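Long-range contacts in kinetochore protein Mis16 (Schizosaccharomyces japonicus, PDB 4XYH), which binds histone H4 and, independently, the CENP-A-specific chaperone Scm3, and so probably helps to deliver the centromeric histone to kinetochore chromatin: residues A[240-245]-A[286-291]; A[295-300]-A[309-314]. All coordinates share one frame; numbering follows the deposited sequence.

Overall arrangement
Both contacts belong to the beta-propeller of WD repeats, and their centres are about 10 Å apart. Contact 1 joins two blades, since strand 238-243 opens one four-stranded antiparallel sheet and strand 284-289 opens the next. Contact 2 lies within the second of these sheets, in the hairpin of strands 296-301 and 306-310. Strands 284-289 and 296-301 are neighbours in it, and A298 N to A288 O, at 2.9 Å, is a probable hydrogen bond between the contacts. L297 also packs on V287 and F289. Measured between centres, contact 1 is about 10 Å from the middle of the chain and contact 2 about 18 Å, so together they run outward from the propeller's inner strands.

Contact 1: residues A[240-245]-A[286-291]; sequences DLQFHL and GVAFNP
D240 meets G286, and Q242 meets A288, where strands 240-243 and 286-289 run side by side in the same direction; their axes are inclined by only 13° and approach to 5.9 Å. They belong to different sheets, and side-chain oxygens of the first strand reach backbone N-H groups of the second. D240 holds its CG anti to its own backbone N (chi1 -162°), and its OD2 accepts a hydrogen bond from V287 N at 3.0 Å, on the anti side and tilted out of the carboxylate plane. Further along, the extended Q242 offers OE1 to F289 N in a weak bond of 3.3 Å, while NE2 lies 3.7 Å from A288 CA. The F289 ring receives the edge of H244 on one face: H244 CD2 stands 3.8 Å above its plane, near the centre, with the ring planes at 52°. H244 NE2 is itself bonded to D294 O. At the end, L245 CD2 touches P291 CA at 3.8 Å. An alanine in place of F289 would probably open a gap beneath H244 and leave its imidazole edge without an aromatic face. Polar and aromatic side chains thus join two neighbouring blades, a carboxylate bonding the backbone N-H of buried V287 and an amide oxygen only weakly that of F289.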
loop_
_atom_site.group_PDB
_atom_site.type_symbol
_atom_site.label_atom_id
_atom_site.label_comp_id
_atom_site.label_asym_id
_atom_site.label_seq_id
_atom_site.Cartn_x
_atom_site.Cartn_y
_atom_site.Cartn_z
ATOM N N ASP A 240 -8.136 -4.470 -3.260
ATOM C CA ASP A 240 -7.130 -4.628 -2.216
ATOM C C ASP A 240 -7.476 -5.869 -1.423
ATOM O O ASP A 240 -8.644 -6.250 -1.364
ATOM C CB ASP A 240 -7.088 -3.384 -1.316
ATOM C CG ASP A 240 -5.801 -3.281 -0.485
ATOM O OD1 ASP A 240 -4.807 -3.969 -0.799
ATOM O OD2 ASP A 240 -5.783 -2.487 0.478
ATOM N N LEU A 241 -6.461 -6.514 -0.849
ATOM C CA LEU A 241 -6.657 -7.708 -0.033
ATOM C C LEU A 241 -5.476 -7.886 0.925
ATOM O O LEU A 241 -4.384 -7.402 0.652
ATOM C CB LEU A 241 -6.845 -8.956 -0.905
ATOM C CG LEU A 241 -5.923 -9.319 -2.086
ATOM C CD1 LEU A 241 -4.521 -9.691 -1.654
ATOM C CD2 LEU A 241 -6.517 -10.476 -2.881
ATOM N N GLN A 242 -5.695 -8.579 2.040
ATOM C CA GLN A 242 -4.638 -8.773 3.023
ATOM C C GLN A 242 -4.850 -10.045 3.846
ATOM O O GLN A 242 -5.970 -10.380 4.222
ATOM C CB GLN A 242 -4.529 -7.552 3.955
ATOM C CG GLN A 242 -3.219 -7.534 4.763
ATOM C CD GLN A 242 -3.147 -6.440 5.840
ATOM O OE1 GLN A 242 -3.184 -6.734 7.031
ATOM N NE2 GLN A 242 -3.001 -5.189 5.422
ATOM N N PHE A 243 -3.761 -10.756 4.107
ATOM C CA PHE A 243 -3.782 -11.873 5.029
ATOM C C PHE A 243 -3.653 -11.346 6.448
ATOM O O PHE A 243 -3.000 -10.316 6.682
ATOM C CB PHE A 243 -2.647 -12.862 4.723
ATOM C CG PHE A 243 -2.979 -13.867 3.647
ATOM C CD1 PHE A 243 -3.864 -14.914 3.901
ATOM C CD2 PHE A 243 -2.399 -13.776 2.395
ATOM C CE1 PHE A 243 -4.164 -15.847 2.926
ATOM C CE2 PHE A 243 -2.697 -14.712 1.403
ATOM C CZ PHE A 243 -3.579 -15.746 1.669
ATOM N N HIS A 244 -4.281 -12.041 7.392
ATOM C CA HIS A 244 -4.162 -11.691 8.808
ATOM C C HIS A 244 -2.756 -11.981 9.334
ATOM O O HIS A 244 -2.150 -12.984 8.965
ATOM C CB HIS A 244 -5.198 -12.453 9.650
ATOM C CG HIS A 244 -5.442 -11.836 10.989
ATOM N ND1 HIS A 244 -4.553 -11.957 12.035
ATOM C CD2 HIS A 244 -6.456 -11.063 11.441
ATOM C CE1 HIS A 244 -5.013 -11.288 13.078
ATOM N NE2 HIS A 244 -6.166 -10.735 12.743
ATOM N N LEU A 245 -2.246 -11.116 10.207
ATOM C CA LEU A 245 -0.906 -11.296 10.771
ATOM C C LEU A 245 -0.765 -12.552 11.624
ATOM O O LEU A 245 0.336 -13.063 11.800
ATOM C CB LEU A 245 -0.504 -10.095 11.635
ATOM C CG LEU A 245 0.238 -8.885 11.064
ATOM C CD1 LEU A 245 1.126 -9.285 9.890
ATOM C CD2 LEU A 245 -0.734 -7.754 10.692
ATOM N N GLY A 286 -9.296 0.288 -0.125
ATOM C CA GLY A 286 -8.224 -0.316 0.648
ATOM C C GLY A 286 -8.725 -0.952 1.926
ATOM O O GLY A 286 -9.809 -0.612 2.431
ATOM N N VAL A 287 -7.928 -1.875 2.455
ATOM C CA VAL A 287 -8.260 -2.574 3.685
ATOM C C VAL A 287 -6.964 -2.899 4.416
ATOM O O VAL A 287 -5.941 -3.183 3.792
ATOM C CB VAL A 287 -9.069 -3.863 3.396
ATOM C CG1 VAL A 287 -8.283 -4.771 2.455
ATOM C CG2 VAL A 287 -9.459 -4.601 4.699
ATOM N N ALA A 288 -7.002 -2.856 5.740
ATOM C CA ALA A 288 -5.793 -3.079 6.523
ATOM C C ALA A 288 -6.125 -3.571 7.931
ATOM O O ALA A 288 -6.931 -2.966 8.650
ATOM C CB ALA A 288 -4.959 -1.810 6.584
ATOM N N PHE A 289 -5.501 -4.686 8.298
ATOM C CA PHE A 289 -5.560 -5.216 9.649
ATOM C C PHE A 289 -4.581 -4.491 10.562
ATOM O O PHE A 289 -3.445 -4.211 10.170
ATOM C CB PHE A 289 -5.225 -6.702 9.657
ATOM C CG PHE A 289 -6.328 -7.585 9.174
ATOM C CD1 PHE A 289 -7.567 -7.574 9.796
ATOM C CD2 PHE A 289 -6.112 -8.471 8.127
ATOM C CE1 PHE A 289 -8.572 -8.416 9.367
ATOM C CE2 PHE A 289 -7.113 -9.317 7.701
ATOM C CZ PHE A 289 -8.347 -9.286 8.322
ATOM N N ASN A 290 -5.017 -4.211 11.784
ATOM C CA ASN A 290 -4.156 -3.631 12.807
ATOM C C ASN A 290 -3.214 -4.707 13.318
ATOM O O ASN A 290 -3.659 -5.787 13.665
ATOM C CB ASN A 290 -5.005 -3.059 13.948
ATOM C CG ASN A 290 -4.174 -2.375 15.033
ATOM O OD1 ASN A 290 -3.507 -3.035 15.832
ATOM N ND2 ASN A 290 -4.253 -1.043 15.090
ATOM N N PRO A 291 -1.904 -4.421 13.345
ATOM C CA PRO A 291 -0.899 -5.425 13.725
ATOM C C PRO A 291 -0.812 -5.710 15.241
ATOM O O PRO A 291 -0.104 -6.633 15.634
ATOM C CB PRO A 291 0.412 -4.813 13.218
ATOM C CG PRO A 291 0.169 -3.339 13.219
ATOM C CD PRO A 291 -1.295 -3.157 12.892
#

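Contact 2: residues A[295-300]-A[309-314]; sequences YLLATA and WDLRRL
Backbone bonds pair Y295 and L297 with L311 and W309. L297 and W309 form an antiparallel hydrogen-bonded pair, with W309 N to L297 O at 2.8 Å and L297 N to W309 O at 3.0 Å; L296 and D310 follow as a non-hydrogen-bonded pair. Beyond the strand, L311 N still reaches Y295 O at 2.9 Å. Among side-chain bonds, the indole NE1 of W309 donates a hydrogen bond to T299 OG1 at 3.0 Å, nearly straight (169°) and in the ring plane. That hydroxyl also bonds H280 NE2. The salt bridge is between R312 and D310: the arginine chain bends at chi3 (-60°) and turns NE and NH2 side-on to the carboxylate, NH2 of R312 standing 2.7 Å from OD2 of D310. D310 OD1 accepts from R312 NE and, through its anti lone pair, from R312 N, closing an Asx turn. Stacking adds to this grip: the guanidinium lies over one face of the Y295 ring, planes 9° apart, in a cation-pi contact with CZ 3.9 Å from the ring centroid. Apolar packing brings L297 CD2 to 3.9 Å from L311 CD2. The Trp-Asp pair ending the third strand and the linked Trp, Ser/Thr and His are signatures of a WD40 propeller blade.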
loop_
_atom_site.group_PDB
_atom_site.type_symbol
_atom_site.label_atom_id
_atom_site.label_comp_id
_atom_site.label_asym_id
_atom_site.label_seq_id
_atom_site.Cartn_x
_atom_site.Cartn_y
_atom_site.Cartn_z
ATOM N N TYR A 295 -8.507 -8.067 16.064
ATOM C CA TYR A 295 -9.902 -7.951 15.621
ATOM C C TYR A 295 -10.183 -6.638 14.905
ATOM O O TYR A 295 -11.260 -6.465 14.323
ATOM C CB TYR A 295 -10.865 -8.103 16.816
ATOM C CG TYR A 295 -10.714 -9.443 17.490
ATOM C CD1 TYR A 295 -11.351 -10.566 16.982
ATOM C CD2 TYR A 295 -9.893 -9.598 18.607
ATOM C CE1 TYR A 295 -11.190 -11.817 17.573
ATOM C CE2 TYR A 295 -9.728 -10.848 19.207
ATOM C CZ TYR A 295 -10.381 -11.948 18.681
ATOM O OH TYR A 295 -10.230 -13.185 19.260
ATOM N N LEU A 296 -9.230 -5.712 14.944
ATOM C CA LEU A 296 -9.455 -4.390 14.359
ATOM C C LEU A 296 -8.983 -4.317 12.907
ATOM O O LEU A 296 -7.912 -4.844 12.572
ATOM C CB LEU A 296 -8.751 -3.307 15.179
ATOM C CG LEU A 296 -8.988 -1.846 14.763
ATOM C CD1 LEU A 296 -10.458 -1.496 14.793
ATOM C CD2 LEU A 296 -8.241 -0.899 15.673
ATOM N N LEU A 297 -9.779 -3.662 12.054
ATOM C CA LEU A 297 -9.359 -3.356 10.679
ATOM C C LEU A 297 -9.993 -2.056 10.164
ATOM O O LEU A 297 -10.926 -1.520 10.775
ATOM C CB LEU A 297 -9.693 -4.509 9.722
ATOM C CG LEU A 297 -11.169 -4.880 9.526
ATOM C CD1 LEU A 297 -11.358 -5.564 8.195
ATOM C CD2 LEU A 297 -11.653 -5.792 10.653
ATOM N N ALA A 298 -9.479 -1.559 9.040
ATOM C CA ALA A 298 -9.956 -0.308 8.465
ATOM C C ALA A 298 -10.242 -0.469 6.986
ATOM O O ALA A 298 -9.569 -1.247 6.299
ATOM C CB ALA A 298 -8.936 0.800 8.683
ATOM N N THR A 299 -11.232 0.274 6.496
ATOM C CA THR A 299 -11.514 0.340 5.069
ATOM C C THR A 299 -11.459 1.786 4.587
ATOM O O THR A 299 -11.914 2.704 5.280
ATOM C CB THR A 299 -12.908 -0.255 4.714
ATOM O OG1 THR A 299 -13.924 0.376 5.510
ATOM C CG2 THR A 299 -12.935 -1.751 4.964
ATOM N N ALA A 300 -10.892 1.976 3.400
ATOM C CA ALA A 300 -10.846 3.282 2.750
ATOM C C ALA A 300 -11.814 3.260 1.578
ATOM O O ALA A 300 -11.776 2.347 0.756
ATOM C CB ALA A 300 -9.434 3.605 2.277
ATOM N N TRP A 309 -13.531 -1.203 11.848
ATOM C CA TRP A 309 -14.374 -2.364 12.079
ATOM C C TRP A 309 -13.743 -3.335 13.064
ATOM O O TRP A 309 -12.515 -3.462 13.146
ATOM C CB TRP A 309 -14.650 -3.129 10.777
ATOM C CG TRP A 309 -15.121 -2.319 9.644
ATOM C CD1 TRP A 309 -14.347 -1.626 8.753
ATOM C CD2 TRP A 309 -16.479 -2.130 9.230
ATOM N NE1 TRP A 309 -15.142 -1.013 7.817
ATOM C CE2 TRP A 309 -16.455 -1.300 8.090
ATOM C CE3 TRP A 309 -17.710 -2.585 9.711
ATOM C CZ2 TRP A 309 -17.616 -0.904 7.430
ATOM C CZ3 TRP A 309 -18.868 -2.187 9.055
ATOM C CH2 TRP A 309 -18.813 -1.359 7.926
ATOM N N ASP A 310 -14.592 -4.037 13.794
ATOM C CA ASP A 310 -14.160 -5.177 14.579
ATOM C C ASP A 310 -14.753 -6.431 13.931
ATOM O O ASP A 310 -15.934 -6.444 13.587
ATOM C CB ASP A 310 -14.610 -5.038 16.033
ATOM C CG ASP A 310 -14.072 -6.149 16.916
ATOM O OD1 ASP A 310 -14.456 -7.323 16.726
ATOM O OD2 ASP A 310 -13.257 -5.844 17.806
ATOM N N LEU A 311 -13.936 -7.470 13.760
ATOM C CA LEU A 311 -14.362 -8.717 13.110
ATOM C C LEU A 311 -15.540 -9.391 13.801
ATOM O O LEU A 311 -16.227 -10.232 13.206
ATOM C CB LEU A 311 -13.198 -9.723 13.044
ATOM C CG LEU A 311 -12.066 -9.531 12.030
ATOM C CD1 LEU A 311 -10.994 -10.600 12.240
ATOM C CD2 LEU A 311 -12.604 -9.588 10.612
ATOM N N ARG A 312 -15.763 -9.045 15.062
ATOM C CA ARG A 312 -16.794 -9.727 15.844
ATOM C C ARG A 312 -18.136 -9.027 15.703
ATOM O O ARG A 312 -19.135 -9.488 16.227
ATOM C CB ARG A 312 -16.370 -9.822 17.311
ATOM C CG ARG A 312 -15.183 -10.744 17.548
ATOM C CD ARG A 312 -14.523 -10.477 18.891
ATOM N NE ARG A 312 -14.017 -9.106 18.990
ATOM C CZ ARG A 312 -13.275 -8.629 19.989
ATOM N NH1 ARG A 312 -12.930 -9.400 21.006
ATOM N NH2 ARG A 312 -12.872 -7.369 19.968
ATOM N N ARG A 313 -18.141 -7.918 14.968
ATOM C CA ARG A 313 -19.363 -7.141 14.742
ATOM C C ARG A 313 -19.333 -6.375 13.409
ATOM O O ARG A 313 -19.468 -5.157 13.394
ATOM C CB ARG A 313 -19.585 -6.161 15.918
ATOM C CG ARG A 313 -20.990 -5.575 16.051
ATOM C CD ARG A 313 -21.001 -4.406 17.024
ATOM N NE ARG A 313 -20.504 -3.172 16.411
ATOM C CZ ARG A 313 -20.425 -1.992 17.025
ATOM N NH1 ARG A 313 -20.802 -1.865 18.288
ATOM N NH2 ARG A 313 -19.983 -0.930 16.367
ATOM N N LEU A 314 -19.164 -7.082 12.301
ATOM C CA LEU A 314 -19.075 -6.416 10.997
ATOM C C LEU A 314 -20.402 -5.822 10.513
ATOM O O LEU A 314 -20.443 -5.065 9.538
ATOM C CB LEU A 314 -18.524 -7.385 9.950
ATOM C CG LEU A 314 -17.045 -7.766 10.141
ATOM C CD1 LEU A 314 -16.521 -8.580 8.958
ATOM C CD2 LEU A 314 -16.216 -6.514 10.320
#